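PDB 6JYZ: putative secreted endoglycosylceramidase from Rhodococcus hoagii, which probably hydrolyses the O-glycosidic bond between sugar and ceramide in galactosylceramide-type glycolipids, as a family 5 glycoside hydrolase. Local coordinates for residues L41-Y53 with M350-T363. Numbering follows the deposited sequence.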
loop_
_atom_site.group_PDB
_atom_site.type_symbol
_atom_site.label_atom_id
_atom_site.label_comp_id
_atom_site.label_asym_id
_atom_site.label_seq_id
_atom_site.Cartn_x
_atom_site.Cartn_y
_atom_site.Cartn_z
ATOM N N LEU A 41 10.912 10.157 -2.556
ATOM C CA LEU A 41 9.668 9.748 -3.166
ATOM C C LEU A 41 9.678 8.237 -3.221
ATOM O O LEU A 41 10.524 7.615 -3.886
ATOM C CB LEU A 41 9.549 10.348 -4.593
ATOM C CG LEU A 41 9.432 11.879 -4.683
ATOM C CD1 LEU A 41 9.312 12.285 -6.133
ATOM C CD2 LEU A 41 8.216 12.394 -3.876
ATOM N N LEU A 42 8.680 7.657 -2.563
ATOM C CA LEU A 42 8.525 6.211 -2.456
ATOM C C LEU A 42 7.446 5.800 -3.431
ATOM O O LEU A 42 6.230 5.965 -3.105
ATOM C CB LEU A 42 8.170 5.801 -1.023
ATOM C CG LEU A 42 9.259 6.058 0.024
ATOM C CD1 LEU A 42 8.662 5.782 1.400
ATOM C CD2 LEU A 42 10.480 5.173 -0.269
ATOM N N ARG A 43 7.810 5.288 -4.612
ATOM C CA ARG A 43 6.843 4.890 -5.632
ATOM C C ARG A 43 7.048 3.446 -5.968
ATOM O O ARG A 43 8.190 3.001 -6.242
ATOM C CB ARG A 43 7.057 5.790 -6.847
ATOM C CG ARG A 43 6.549 7.183 -6.411
ATOM C CD ARG A 43 6.486 8.096 -7.601
ATOM N NE ARG A 43 6.033 9.423 -7.182
ATOM C CZ ARG A 43 6.065 10.378 -8.073
ATOM N NH1 ARG A 43 6.463 10.114 -9.318
ATOM N NH2 ARG A 43 5.760 11.602 -7.697
ATOM N N GLY A 44 5.967 2.679 -6.011
ATOM C CA GLY A 44 6.126 1.248 -6.267
ATOM C C GLY A 44 4.774 0.569 -6.339
ATOM O O GLY A 44 3.802 1.160 -6.833
ATOM N N ALA A 45 4.718 -0.662 -5.818
ATOM C CA ALA A 45 3.501 -1.478 -6.010
ATOM C C ALA A 45 3.222 -2.257 -4.713
ATOM O O ALA A 45 4.103 -2.520 -3.885
ATOM C CB ALA A 45 3.689 -2.478 -7.155
ATOM N N ASN A 46 1.946 -2.620 -4.587
ATOM C CA ASN A 46 1.480 -3.618 -3.627
ATOM C C ASN A 46 1.880 -5.034 -4.092
ATOM O O ASN A 46 1.707 -5.392 -5.265
ATOM C CB ASN A 46 -0.041 -3.553 -3.497
ATOM C CG ASN A 46 -0.477 -2.360 -2.683
ATOM O OD1 ASN A 46 -0.633 -2.496 -1.453
ATOM N ND2 ASN A 46 -0.645 -1.191 -3.284
ATOM N N VAL A 47 2.361 -5.815 -3.120
ATOM C CA VAL A 47 2.807 -7.194 -3.380
ATOM C C VAL A 47 2.152 -8.107 -2.334
ATOM O O VAL A 47 2.446 -7.933 -1.142
ATOM C CB VAL A 47 4.343 -7.244 -3.278
ATOM C CG1 VAL A 47 4.844 -8.688 -3.300
ATOM C CG2 VAL A 47 4.969 -6.433 -4.451
ATOM N N ASN A 48 1.312 -9.015 -2.788
ATOM C CA ASN A 48 0.510 -9.834 -1.886
ATOM C C ASN A 48 1.008 -11.274 -1.772
ATOM O O ASN A 48 0.285 -12.080 -1.195
ATOM C CB ASN A 48 -0.952 -9.797 -2.289
ATOM C CG ASN A 48 -1.226 -10.599 -3.520
ATOM O OD1 ASN A 48 -0.291 -11.053 -4.192
ATOM N ND2 ASN A 48 -2.508 -10.834 -3.832
ATOM N N GLY A 49 2.222 -11.591 -2.240
ATOM C CA GLY A 49 2.634 -13.000 -2.250
ATOM C C GLY A 49 2.709 -13.633 -0.877
ATOM O O GLY A 49 2.653 -14.881 -0.833
ATOM N N LEU A 50 2.830 -12.885 0.204
ATOM C CA LEU A 50 2.846 -13.475 1.542
ATOM C C LEU A 50 1.480 -13.393 2.220
ATOM O O LEU A 50 1.336 -13.848 3.356
ATOM C CB LEU A 50 3.857 -12.754 2.429
ATOM C CG LEU A 50 5.270 -12.730 1.860
ATOM C CD1 LEU A 50 6.166 -12.103 2.901
ATOM C CD2 LEU A 50 5.765 -14.148 1.519
ATOM N N ASN A 51 0.462 -12.895 1.533
ATOM C CA ASN A 51 -0.869 -12.793 2.163
ATOM C C ASN A 51 -1.533 -14.173 2.186
ATOM O O ASN A 51 -1.190 -15.066 1.408
ATOM C CB ASN A 51 -1.667 -11.715 1.394
ATOM C CG ASN A 51 -2.786 -11.156 2.248
ATOM O OD1 ASN A 51 -3.047 -11.552 3.398
ATOM N ND2 ASN A 51 -3.516 -10.191 1.687
ATOM N N ASP A 52 -2.519 -14.309 3.074
ATOM C CA ASP A 52 -3.192 -15.583 3.376
ATOM C C ASP A 52 -4.643 -15.440 2.938
ATOM O O ASP A 52 -5.488 -14.924 3.682
ATOM C CB ASP A 52 -3.066 -15.837 4.881
ATOM C CG ASP A 52 -3.774 -17.097 5.328
ATOM O OD1 ASP A 52 -4.050 -17.966 4.507
ATOM O OD2 ASP A 52 -4.060 -17.174 6.550
ATOM N N TYR A 53 -5.000 -15.834 1.746
ATOM C CA TYR A 53 -6.365 -15.708 1.254
ATOM C C TYR A 53 -7.118 -17.017 1.420
ATOM O O TYR A 53 -6.566 -18.142 1.243
ATOM C CB TYR A 53 -6.333 -15.434 -0.246
ATOM C CG TYR A 53 -5.852 -14.059 -0.605
ATOM C CD1 TYR A 53 -6.665 -12.945 -0.482
ATOM C CD2 TYR A 53 -4.545 -13.840 -1.021
ATOM C CE1 TYR A 53 -6.220 -11.659 -0.795
ATOM C CE2 TYR A 53 -4.060 -12.561 -1.350
ATOM C CZ TYR A 53 -4.912 -11.488 -1.207
ATOM O OH TYR A 53 -4.376 -10.252 -1.485
ATOM N N MET A 350 0.764 13.012 -8.718
ATOM C CA MET A 350 1.795 12.658 -7.735
ATOM C C MET A 350 3.000 13.595 -7.812
ATOM O O MET A 350 3.621 13.884 -6.812
ATOM C CB MET A 350 2.264 11.206 -7.887
ATOM C CG MET A 350 1.098 10.186 -7.681
ATOM S SD MET A 350 1.771 8.444 -8.055
ATOM C CE MET A 350 2.082 8.478 -6.582
ATOM N N ASN A 351 3.340 13.962 -9.063
ATOM C CA ASN A 351 4.469 14.885 -9.216
ATOM C C ASN A 351 4.130 16.304 -8.780
ATOM O O ASN A 351 4.899 16.879 -8.001
ATOM C CB ASN A 351 4.890 14.882 -10.684
ATOM C CG ASN A 351 5.555 13.628 -11.132
ATOM O OD1 ASN A 351 6.097 12.886 -10.295
ATOM N ND2 ASN A 351 5.600 13.408 -12.456
ATOM N N THR A 352 2.925 16.799 -9.132
ATOM C CA THR A 352 2.559 18.144 -8.704
ATOM C C THR A 352 2.591 18.290 -7.189
ATOM O O THR A 352 2.972 19.311 -6.631
ATOM C CB THR A 352 1.123 18.428 -9.189
ATOM O OG1 THR A 352 1.144 18.417 -10.621
ATOM C CG2 THR A 352 0.421 19.632 -8.569
ATOM N N HIS A 353 2.124 17.234 -6.461
ATOM C CA HIS A 353 2.051 17.270 -5.017
ATOM C C HIS A 353 3.276 16.667 -4.317
ATOM O O HIS A 353 3.377 16.689 -3.117
ATOM C CB HIS A 353 0.760 16.574 -4.559
ATOM C CG HIS A 353 -0.458 17.294 -5.040
ATOM N ND1 HIS A 353 -0.835 18.534 -4.529
ATOM C CD2 HIS A 353 -1.361 16.925 -5.962
ATOM C CE1 HIS A 353 -1.968 18.883 -5.168
ATOM N NE2 HIS A 353 -2.297 17.960 -6.044
ATOM N N ARG A 354 4.204 16.130 -5.118
ATOM C CA ARG A 354 5.451 15.543 -4.591
ATOM C C ARG A 354 5.182 14.446 -3.555
ATOM O O ARG A 354 5.734 14.468 -2.474
ATOM C CB ARG A 354 6.412 16.601 -4.043
ATOM C CG ARG A 354 6.701 17.691 -5.090
ATOM C CD ARG A 354 7.735 18.720 -4.560
ATOM N NE ARG A 354 7.169 19.401 -3.475
ATOM C CZ ARG A 354 6.129 20.243 -3.731
ATOM N NH1 ARG A 354 5.711 20.457 -4.955
ATOM N NH2 ARG A 354 5.435 20.743 -2.751
ATOM N N ILE A 355 4.344 13.491 -3.984
ATOM C CA ILE A 355 4.085 12.345 -3.104
ATOM C C ILE A 355 4.493 11.062 -3.795
ATOM O O ILE A 355 4.670 10.943 -5.007
ATOM C CB ILE A 355 2.606 12.269 -2.636
ATOM C CG1 ILE A 355 1.673 11.907 -3.796
ATOM C CG2 ILE A 355 2.224 13.547 -1.906
ATOM C CD1 ILE A 355 0.303 11.362 -3.297
ATOM N N GLY A 356 4.611 10.051 -2.930
ATOM C CA GLY A 356 4.725 8.669 -3.374
ATOM C C GLY A 356 3.402 7.916 -3.175
ATOM O O GLY A 356 2.394 8.412 -2.674
ATOM N N GLY A 357 3.487 6.657 -3.548
ATOM C CA GLY A 357 2.393 5.745 -3.335
ATOM C C GLY A 357 2.648 4.399 -3.977
ATOM O O GLY A 357 3.714 4.152 -4.562
ATOM N N ALA A 358 1.666 3.493 -3.853
ATOM C CA ALA A 358 1.827 2.116 -4.319
ATOM C C ALA A 358 0.632 1.722 -5.163
ATOM O O ALA A 358 -0.521 1.717 -4.688
ATOM C CB ALA A 358 2.025 1.153 -3.130
ATOM N N TRP A 359 0.918 1.310 -6.419
ATOM C CA TRP A 359 -0.102 0.799 -7.317
ATOM C C TRP A 359 -0.657 -0.518 -6.819
ATOM O O TRP A 359 0.090 -1.372 -6.340
ATOM C CB TRP A 359 0.596 0.610 -8.676
ATOM C CG TRP A 359 -0.184 -0.123 -9.718
ATOM C CD1 TRP A 359 -0.118 -1.452 -10.002
ATOM C CD2 TRP A 359 -1.034 0.478 -10.727
ATOM N NE1 TRP A 359 -0.898 -1.741 -11.123
ATOM C CE2 TRP A 359 -1.448 -0.592 -11.585
ATOM C CE3 TRP A 359 -1.464 1.778 -11.009
ATOM C CZ2 TRP A 359 -2.238 -0.367 -12.728
ATOM C CZ3 TRP A 359 -2.254 1.990 -12.139
ATOM C CH2 TRP A 359 -2.624 0.931 -12.978
ATOM N N TRP A 360 -1.971 -0.696 -6.978
ATOM C CA TRP A 360 -2.620 -2.006 -6.748
ATOM C C TRP A 360 -2.772 -2.628 -8.150
ATOM O O TRP A 360 -3.628 -2.117 -8.886
ATOM C CB TRP A 360 -3.979 -1.853 -6.043
ATOM C CG TRP A 360 -4.515 -3.213 -5.708
ATOM C CD1 TRP A 360 -5.240 -4.053 -6.526
ATOM C CD2 TRP A 360 -4.199 -3.969 -4.512
ATOM N NE1 TRP A 360 -5.445 -5.251 -5.876
ATOM C CE2 TRP A 360 -4.778 -5.237 -4.678
ATOM C CE3 TRP A 360 -3.512 -3.670 -3.348
ATOM C CZ2 TRP A 360 -4.678 -6.229 -3.680
ATOM C CZ3 TRP A 360 -3.363 -4.659 -2.384
ATOM C CH2 TRP A 360 -3.953 -5.905 -2.559
ATOM N N SER A 361 -2.037 -3.661 -8.522
ATOM C CA SER A 361 -1.068 -4.385 -7.700
ATOM C C SER A 361 -0.045 -5.049 -8.608
ATOM O O SER A 361 -0.211 -5.107 -9.843
ATOM C CB SER A 361 -1.757 -5.408 -6.849
ATOM O OG SER A 361 -2.284 -6.431 -7.662
ATOM N N TRP A 362 0.989 -5.615 -7.996
ATOM C CA TRP A 362 2.044 -6.304 -8.739
ATOM C C TRP A 362 1.510 -7.523 -9.437
ATOM O O TRP A 362 1.747 -7.696 -10.661
ATOM C CB TRP A 362 3.163 -6.633 -7.763
ATOM C CG TRP A 362 4.320 -7.338 -8.410
ATOM C CD1 TRP A 362 4.720 -8.610 -8.188
ATOM C CD2 TRP A 362 5.219 -6.735 -9.323
ATOM N NE1 TRP A 362 5.802 -8.879 -8.998
ATOM C CE2 TRP A 362 6.132 -7.744 -9.675
ATOM C CE3 TRP A 362 5.324 -5.463 -9.902
ATOM C CZ2 TRP A 362 7.141 -7.526 -10.629
ATOM C CZ3 TRP A 362 6.315 -5.240 -10.864
ATOM C CH2 TRP A 362 7.193 -6.279 -11.202
ATOM N N THR A 363 0.880 -8.447 -8.694
ATOM C CA THR A 363 0.329 -9.669 -9.315
ATOM C C THR A 363 -0.988 -10.016 -8.651
ATOM O O THR A 363 -1.155 -9.859 -7.415
ATOM C CB THR A 363 1.243 -10.914 -9.152
ATOM O OG1 THR A 363 1.672 -11.052 -7.813
ATOM C CG2 THR A 363 2.495 -10.841 -10.022
HETATM O O HOH W 1 0.607 -8.446 -5.683
HETATM O O HOH W 2 0.039 -12.762 -6.214
#
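Arg43 turns two edges of its guanidinium to two oxygens near the end of helix 336-353, the main-chain Ile355 O and the side-chain Asn351 OD1. Side-on, NE and NH2 both donate to Ile355 O, NE at 3.0 Å, while the outer end, NH1 and NH2, straddles Asn351 OD1, NH2 at 2.9 Å. Both acceptors lie in the guanidinium plane, and the Asn351 amide is turned 27° from it. With chi2 and chi3 near 180°, the Arg43 chain runs straight from CG to NE and carries the charge to the helix end, where Arg354 leaves the helix in a Schellman motif. Two bonds to each oxygen fix the rotation of the group; Met350 CB packs over one face, 3.5 Å from NH2, and Leu41 CD1 lies over the opposite face, shifted toward the rim. Strand 43-47, to which Arg43 belongs, runs parallel to 356-359 where the first and last strands of the family 5 (beta/alpha)8 barrel meet and close it. Gly44 N bonds Gly357 O, Gly44 O takes Trp359 N, and Asn46 N donates to Trp359 O at 2.8 Å. Trp359 O also accepts Asn46 ND2, which comes from above the carbonyl plane at 3.1 Å. The Asn46 side chain crosses Trp360 at about a right angle, its amide plane 49° from the indole, CG 3.4 Å from CE3; Arg83 and Asn85 hold its OD1, and Gly328 O also accepts from ND2. A cis peptide joins Trp360 to Ser361, after which Trp362 N returns to Asn46 O. Val47 CG2 lies alongside Trp362 CB at 3.8 Å, and Trp362 NE1 bonds Asp70. Farther along, one water links Asn48 N with Thr363 N, and another joins Asn48 OD1 to Thr363 OG1, while Asn48 ND2 donates to Tyr53 OH.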